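Local structure of acyltransferase (Streptococcus pneumoniae, 5UG1) at residues Pro92-Asp96 / Trp138-Val144; Ala125-Val130 / Leu159-Ile164. The protein probably transfers acetyl groups to muramic acid hydroxyls of peptidoglycan, as the catalytic domain of a pneumococcal O-acetyltransferase with a catalytic triad. All blocks are in the same frame, centred on the assembly; numbering follows the deposited sequence.

Interaction 1 (Pro92-Asp96 / Trp138-Val144); sequences PYEGD and WAGTDQV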
loop_
_atom_site.group_PDB
_atom_site.type_symbol
_atom_site.label_atom_id
_atom_site.label_comp_id
_atom_site.label_asym_id
_atom_site.label_seq_id
_atom_site.Cartn_x
_atom_site.Cartn_y
_atom_site.Cartn_z
ATOM N N PRO A 92 3.337 -0.082 6.003
ATOM C CA PRO A 92 4.677 -0.604 5.738
ATOM C C PRO A 92 5.145 -1.521 6.858
ATOM O O PRO A 92 4.657 -1.464 7.987
ATOM C CB PRO A 92 5.537 0.666 5.669
ATOM C CG PRO A 92 4.844 1.606 6.583
ATOM C CD PRO A 92 3.379 1.289 6.543
ATOM N N TYR A 93 6.117 -2.373 6.527
ATOM C CA TYR A 93 6.693 -3.293 7.506
ATOM C C TYR A 93 8.210 -3.329 7.378
ATOM O O TYR A 93 8.739 -3.780 6.356
ATOM C CB TYR A 93 6.120 -4.700 7.344
ATOM C CG TYR A 93 6.744 -5.694 8.284
ATOM C CD1 TYR A 93 6.438 -5.687 9.642
ATOM C CD2 TYR A 93 7.657 -6.640 7.817
ATOM C CE1 TYR A 93 7.031 -6.606 10.509
ATOM C CE2 TYR A 93 8.241 -7.558 8.669
ATOM C CZ TYR A 93 7.931 -7.535 10.015
ATOM O OH TYR A 93 8.519 -8.455 10.857
ATOM N N GLU A 94 8.891 -2.871 8.427
ATOM C CA GLU A 94 10.325 -3.070 8.651
ATOM C C GLU A 94 10.467 -4.071 9.798
ATOM O O GLU A 94 10.130 -3.764 10.949
ATOM C CB GLU A 94 11.009 -1.735 8.971
ATOM C CG GLU A 94 12.385 -1.831 9.654
ATOM C CD GLU A 94 13.443 -2.453 8.754
ATOM O OE1 GLU A 94 13.859 -1.784 7.780
ATOM O OE2 GLU A 94 13.838 -3.617 9.005
ATOM N N GLY A 95 10.949 -5.276 9.486
ATOM C CA GLY A 95 10.979 -6.332 10.479
ATOM C C GLY A 95 12.126 -6.267 11.466
ATOM O O GLY A 95 12.026 -6.864 12.542
ATOM N N ASP A 96 13.217 -5.575 11.135
ATOM C CA ASP A 96 14.390 -5.526 12.016
ATOM C C ASP A 96 14.114 -4.533 13.134
ATOM O O ASP A 96 14.298 -3.327 12.966
ATOM C CB ASP A 96 15.642 -5.133 11.242
ATOM C CG ASP A 96 16.902 -5.064 12.129
ATOM O OD1 ASP A 96 16.819 -5.164 13.380
ATOM O OD2 ASP A 96 17.995 -4.893 11.559
ATOM N N TRP A 138 10.287 -14.336 6.543
ATOM C CA TRP A 138 11.354 -13.382 6.815
ATOM C C TRP A 138 12.680 -14.031 7.185
ATOM O O TRP A 138 13.687 -13.322 7.279
ATOM C CB TRP A 138 10.939 -12.418 7.935
ATOM C CG TRP A 138 9.648 -11.732 7.627
ATOM C CD1 TRP A 138 8.444 -11.911 8.256
ATOM C CD2 TRP A 138 9.416 -10.787 6.571
ATOM N NE1 TRP A 138 7.480 -11.123 7.660
ATOM C CE2 TRP A 138 8.054 -10.423 6.629
ATOM C CE3 TRP A 138 10.234 -10.203 5.594
ATOM C CZ2 TRP A 138 7.494 -9.508 5.751
ATOM C CZ3 TRP A 138 9.678 -9.297 4.731
ATOM C CH2 TRP A 138 8.317 -8.960 4.810
ATOM N N ALA A 139 12.715 -15.343 7.395
ATOM C CA ALA A 139 13.975 -16.015 7.684
ATOM C C ALA A 139 14.958 -15.768 6.550
ATOM O O ALA A 139 14.612 -15.927 5.376
ATOM C CB ALA A 139 13.753 -17.515 7.863
ATOM N N GLY A 140 16.174 -15.353 6.905
ATOM C CA GLY A 140 17.227 -15.138 5.939
ATOM C C GLY A 140 17.068 -13.922 5.059
ATOM O O GLY A 140 17.792 -13.798 4.072
ATOM N N THR A 141 16.165 -13.009 5.383
ATOM C CA THR A 141 15.860 -11.873 4.523
ATOM C C THR A 141 16.357 -10.581 5.160
ATOM O O THR A 141 16.884 -10.570 6.273
ATOM C CB THR A 141 14.356 -11.781 4.251
ATOM O OG1 THR A 141 13.697 -11.263 5.410
ATOM C CG2 THR A 141 13.776 -13.164 3.901
ATOM N N ASP A 142 16.171 -9.480 4.428
ATOM C CA ASP A 142 16.485 -8.146 4.919
ATOM C C ASP A 142 15.390 -7.578 5.817
ATOM O O ASP A 142 15.492 -6.413 6.224
ATOM C CB ASP A 142 16.739 -7.200 3.741
ATOM C CG ASP A 142 15.469 -6.897 2.943
ATOM O OD1 ASP A 142 14.410 -7.506 3.212
ATOM O OD2 ASP A 142 15.532 -6.053 2.025
ATOM N N GLN A 143 14.383 -8.375 6.114
ATOM C CA GLN A 143 13.288 -7.983 6.961
ATOM C C GLN A 143 12.257 -7.038 6.306
ATOM O O GLN A 143 11.441 -6.499 6.987
ATOM C CB GLN A 143 13.789 -7.344 8.239
ATOM C CG GLN A 143 14.646 -8.211 9.149
ATOM C CD GLN A 143 14.044 -9.540 9.494
ATOM O OE1 GLN A 143 13.274 -9.662 10.397
ATOM N NE2 GLN A 143 14.418 -10.529 8.784
ATOM N N VAL A 144 12.313 -6.888 4.994
ATOM C CA VAL A 144 11.447 -5.998 4.253
ATOM C C VAL A 144 10.969 -6.623 2.940
ATOM O O VAL A 144 9.828 -6.507 2.569
ATOM C CB VAL A 144 12.165 -4.681 3.931
ATOM C CG1 VAL A 144 11.324 -3.795 3.049
ATOM C CG2 VAL A 144 12.586 -3.963 5.183
HETATM O O HOH W 1 7.933 -5.004 3.931
HETATM O O HOH W 2 15.997 -4.325 7.548
#

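Interaction 2 (Ala125-Val130 / Leu159-Ile164); sequences ADWNQV and LYADTI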
loop_
_atom_site.group_PDB
_atom_site.type_symbol
_atom_site.label_atom_id
_atom_site.label_comp_id
_atom_site.label_asym_id
_atom_site.label_seq_id
_atom_site.Cartn_x
_atom_site.Cartn_y
_atom_site.Cartn_z
ATOM N N ALA A 125 -5.172 -1.703 4.345
ATOM C CA ALA A 125 -4.636 -3.012 3.974
ATOM C C ALA A 125 -3.407 -3.221 4.856
ATOM O O ALA A 125 -2.320 -2.724 4.536
ATOM C CB ALA A 125 -4.293 -3.079 2.488
ATOM N N ASP A 126 -3.574 -3.950 5.967
ATOM C CA ASP A 126 -2.601 -3.914 7.068
ATOM C C ASP A 126 -1.517 -4.978 6.875
ATOM O O ASP A 126 -1.406 -5.966 7.612
ATOM C CB ASP A 126 -3.305 -4.072 8.407
ATOM C CG ASP A 126 -2.524 -3.437 9.544
ATOM O OD1 ASP A 126 -1.306 -3.199 9.373
ATOM O OD2 ASP A 126 -3.131 -3.164 10.607
ATOM N N TRP A 127 -0.699 -4.741 5.850
ATOM C CA TRP A 127 0.469 -5.579 5.610
ATOM C C TRP A 127 1.366 -5.653 6.843
ATOM O O TRP A 127 1.898 -6.721 7.171
ATOM C CB TRP A 127 1.233 -5.026 4.409
ATOM C CG TRP A 127 2.616 -5.590 4.223
ATOM C CD1 TRP A 127 3.798 -4.909 4.302
ATOM C CD2 TRP A 127 2.952 -6.948 3.921
ATOM N NE1 TRP A 127 4.851 -5.764 4.069
ATOM C CE2 TRP A 127 4.355 -7.020 3.829
ATOM C CE3 TRP A 127 2.198 -8.114 3.717
ATOM C CZ2 TRP A 127 5.026 -8.219 3.546
ATOM C CZ3 TRP A 127 2.870 -9.303 3.431
ATOM C CH2 TRP A 127 4.264 -9.343 3.353
ATOM N N ASN A 128 1.555 -4.523 7.528
ATOM C CA ASN A 128 2.336 -4.502 8.763
ATOM C C ASN A 128 1.855 -5.567 9.746
ATOM O O ASN A 128 2.654 -6.332 10.293
ATOM C CB ASN A 128 2.250 -3.108 9.396
ATOM C CG ASN A 128 3.018 -3.000 10.694
ATOM O OD1 ASN A 128 2.517 -3.365 11.760
ATOM N ND2 ASN A 128 4.239 -2.474 10.614
ATOM N N GLN A 129 0.544 -5.630 9.981
ATOM C CA GLN A 129 0.015 -6.621 10.911
ATOM C C GLN A 129 0.193 -8.038 10.383
ATOM O O GLN A 129 0.583 -8.934 11.139
ATOM C CB GLN A 129 -1.458 -6.333 11.197
ATOM C CG GLN A 129 -2.172 -7.447 11.935
ATOM C CD GLN A 129 -3.572 -7.039 12.351
ATOM O OE1 GLN A 129 -4.204 -6.202 11.703
ATOM N NE2 GLN A 129 -4.059 -7.616 13.445
ATOM N N VAL A 130 -0.076 -8.257 9.088
ATOM C CA VAL A 130 0.032 -9.595 8.502
ATOM C C VAL A 130 1.485 -10.071 8.509
ATOM O O VAL A 130 1.784 -11.213 8.895
ATOM C CB VAL A 130 -0.571 -9.598 7.084
ATOM C CG1 VAL A 130 -0.093 -10.818 6.261
ATOM C CG2 VAL A 130 -2.099 -9.566 7.164
ATOM N N LEU A 159 0.604 -13.675 0.339
ATOM C CA LEU A 159 0.075 -13.005 1.524
ATOM C C LEU A 159 -0.088 -11.516 1.277
ATOM O O LEU A 159 -1.084 -10.912 1.692
ATOM C CB LEU A 159 1.000 -13.222 2.724
ATOM C CG LEU A 159 0.896 -14.539 3.488
ATOM C CD1 LEU A 159 2.140 -14.732 4.338
ATOM C CD2 LEU A 159 -0.347 -14.529 4.349
ATOM N N TYR A 160 0.897 -10.909 0.617
ATOM C CA TYR A 160 0.834 -9.486 0.330
ATOM C C TYR A 160 -0.319 -9.179 -0.618
ATOM O O TYR A 160 -1.120 -8.275 -0.359
ATOM C CB TYR A 160 2.173 -9.025 -0.239
ATOM C CG TYR A 160 2.315 -7.534 -0.469
ATOM C CD1 TYR A 160 1.865 -6.948 -1.643
ATOM C CD2 TYR A 160 2.930 -6.723 0.474
ATOM C CE1 TYR A 160 2.002 -5.593 -1.876
ATOM C CE2 TYR A 160 3.080 -5.354 0.250
ATOM C CZ TYR A 160 2.613 -4.797 -0.930
ATOM O OH TYR A 160 2.750 -3.445 -1.170
ATOM N N ALA A 161 -0.448 -9.951 -1.698
ATOM C CA ALA A 161 -1.531 -9.701 -2.642
ATOM C C ALA A 161 -2.897 -9.927 -1.999
ATOM O O ALA A 161 -3.831 -9.147 -2.221
ATOM C CB ALA A 161 -1.362 -10.581 -3.879
ATOM N N ASP A 162 -3.034 -10.986 -1.191
ATOM C CA ASP A 162 -4.334 -11.287 -0.591
ATOM C C ASP A 162 -4.751 -10.228 0.419
ATOM O O ASP A 162 -5.951 -9.992 0.607
ATOM C CB ASP A 162 -4.317 -12.657 0.072
ATOM C CG ASP A 162 -4.362 -13.799 -0.940
ATOM O OD1 ASP A 162 -4.818 -13.575 -2.086
ATOM O OD2 ASP A 162 -3.941 -14.923 -0.583
ATOM N N THR A 163 -3.785 -9.596 1.088
ATOM C CA THR A 163 -4.111 -8.517 2.012
ATOM C C THR A 163 -4.797 -7.373 1.280
ATOM O O THR A 163 -5.809 -6.838 1.744
ATOM C CB THR A 163 -2.840 -8.029 2.707
ATOM O OG1 THR A 163 -2.200 -9.135 3.356
ATOM C CG2 THR A 163 -3.176 -6.972 3.750
ATOM N N ILE A 164 -4.261 -6.997 0.118
ATOM C CA ILE A 164 -4.845 -5.912 -0.663
ATOM C C ILE A 164 -6.183 -6.338 -1.266
ATOM O O ILE A 164 -7.153 -5.569 -1.263
ATOM C CB ILE A 164 -3.827 -5.441 -1.723
ATOM C CG1 ILE A 164 -2.686 -4.686 -1.018
ATOM C CG2 ILE A 164 -4.472 -4.556 -2.794
ATOM C CD1 ILE A 164 -1.459 -4.508 -1.871
#

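Interaction 1 (Pro92-Asp96 / Trp138-Val144)
The phenol ring of Tyr-93 leans over one face of the Trp-138 indole, the two side chains running past each other in opposite directions. Their planes meet obliquely at 42°, and one side of the phenol ring, CD2 and CE2, rests on the CE2 and CZ2 side of the indole, with Tyr-93 CE2 3.5 Å from Trp-138 CE2. A tyrosine suits this buried corner because its ring fills it. Beside the rings Gly-95 N donates to Gln-143 O over 2.8 Å at an N-H...O angle of 153°. Its CA comes to 4.5 Å from the CA of Gln-143, and a glycine fits because any CB here would face the partner loop and run into Gln-143 O and Tyr-93 OH. Gly-95 N also lies over a face of the Tyr-93 ring, toward its rim. A water donates to both Tyr-93 O and Val-144 O.

Between this packed part and the solvent lies the buried carboxylate of Glu-94. The chain bends at chi2 (66°) and curls back to accept from Asp-96 N, 3.0 Å from OE2, through the anti lone pair; a second water links OE2 to Asp-142 O. The CG2 methyl of Val-144 lies against the carboxylate in van der Waals packing, 3.6 Å from OE1.

The solvent side is looser. Gln-143 lays its aliphatic part against the backbone, CB 3.4 Å from Asp-96 N. An ST turn at Thr-141 and an Asx turn at Asp-142 shape the partner loop. Asp-142 OD2 is hydrogen-bonded to His-145 ND1, consistent with a Ser-12, His-145, Asp-142 triad, and Val-144 lines the pocket holding the methylsulfonyl adduct.

The 92-96 loop leaves the sheet after strand 86-90. Pro-92 and Glu-94 touch Val-105 of helix 102-118, while Tyr-93 packs on helix 127-132, whose Ala-131 O accepts from Trp-138 NE1.

Interaction 2 (Ala125-Val130 / Leu159-Ile164)
Tyr-160 drives an edge of its ring into the face of the Trp-127 indole, an edge-to-face pair with planes at 70° and six-membered ring centroids 4.9 Å apart. The leading atom is Tyr-160 CD2, which stands over the indole system and comes 3.5 Å from Trp-127 CD2. Tyr-160 CG lies anti to the backbone N (chi1 -174°), which turns the ring across the indole, edge first, while CB sits over the CZ3 rim of the six-membered ring. An off-centre CH-pi contact results, Tyr-160 CB being 4.2 Å from the centroid of the Trp-127 six-membered ring. A flat, wide tryptophan suits this place because a single face receives both the edge of the tyrosine and its CB.

The pair joins two helices of the alpha/beta fold: 127-132, which starts just after the edge strand 122-125 of the parallel sheet, and the long 150-171 near the C terminus. Asp-126 is the N-cap of the first, its OD1 accepting from Gln-129 N from above the carboxylate plane, while OD2 forms a salt bridge with Arg-113.

Thr-163 turns its two branches to different tasks. CG2 points into the backbone bend, 3.8 Å from Asp-126 N. OG1 bonds Leu-159 O at 2.7 Å, on the opposite face of that carbonyl from Thr-163 N, so the hydroxyl hydrogen is spent within its own helix and the oxygen can lie alongside Val-130 CG2. Val-130 CG1 meets Leu-159 CD2 at 4.2 Å. Toward the sheet, the small Ala-125 admits Ile-164, whose CG1 lies 4.2 Å from Ala-125 CB.

In the fold
Going from the N terminus, the chain leaves strand 86-90 into 92-96, then builds helix 102-118 and strand 122-125, whose last residue opens 125-130. The loop 138-144 returns to 92-96, so interaction 1 closes a 41-residue excursion that contains all of 125-130. Helix 150-171 next delivers 159-164, and interaction 2 closes a 28-residue loop containing 138-144. The two closures therefore cross rather than nest. They also touch: Pro-92 O lies 2.8 Å from Asn-128 ND2, a probable hydrogen bond, and the indoles of Trp-127 and Trp-138 pack together. Helix 127-132 thus connects loops 92-96 and 138-144, the second of which lines the ligand pocket through Val-144, to the C-terminal helix against the sheet.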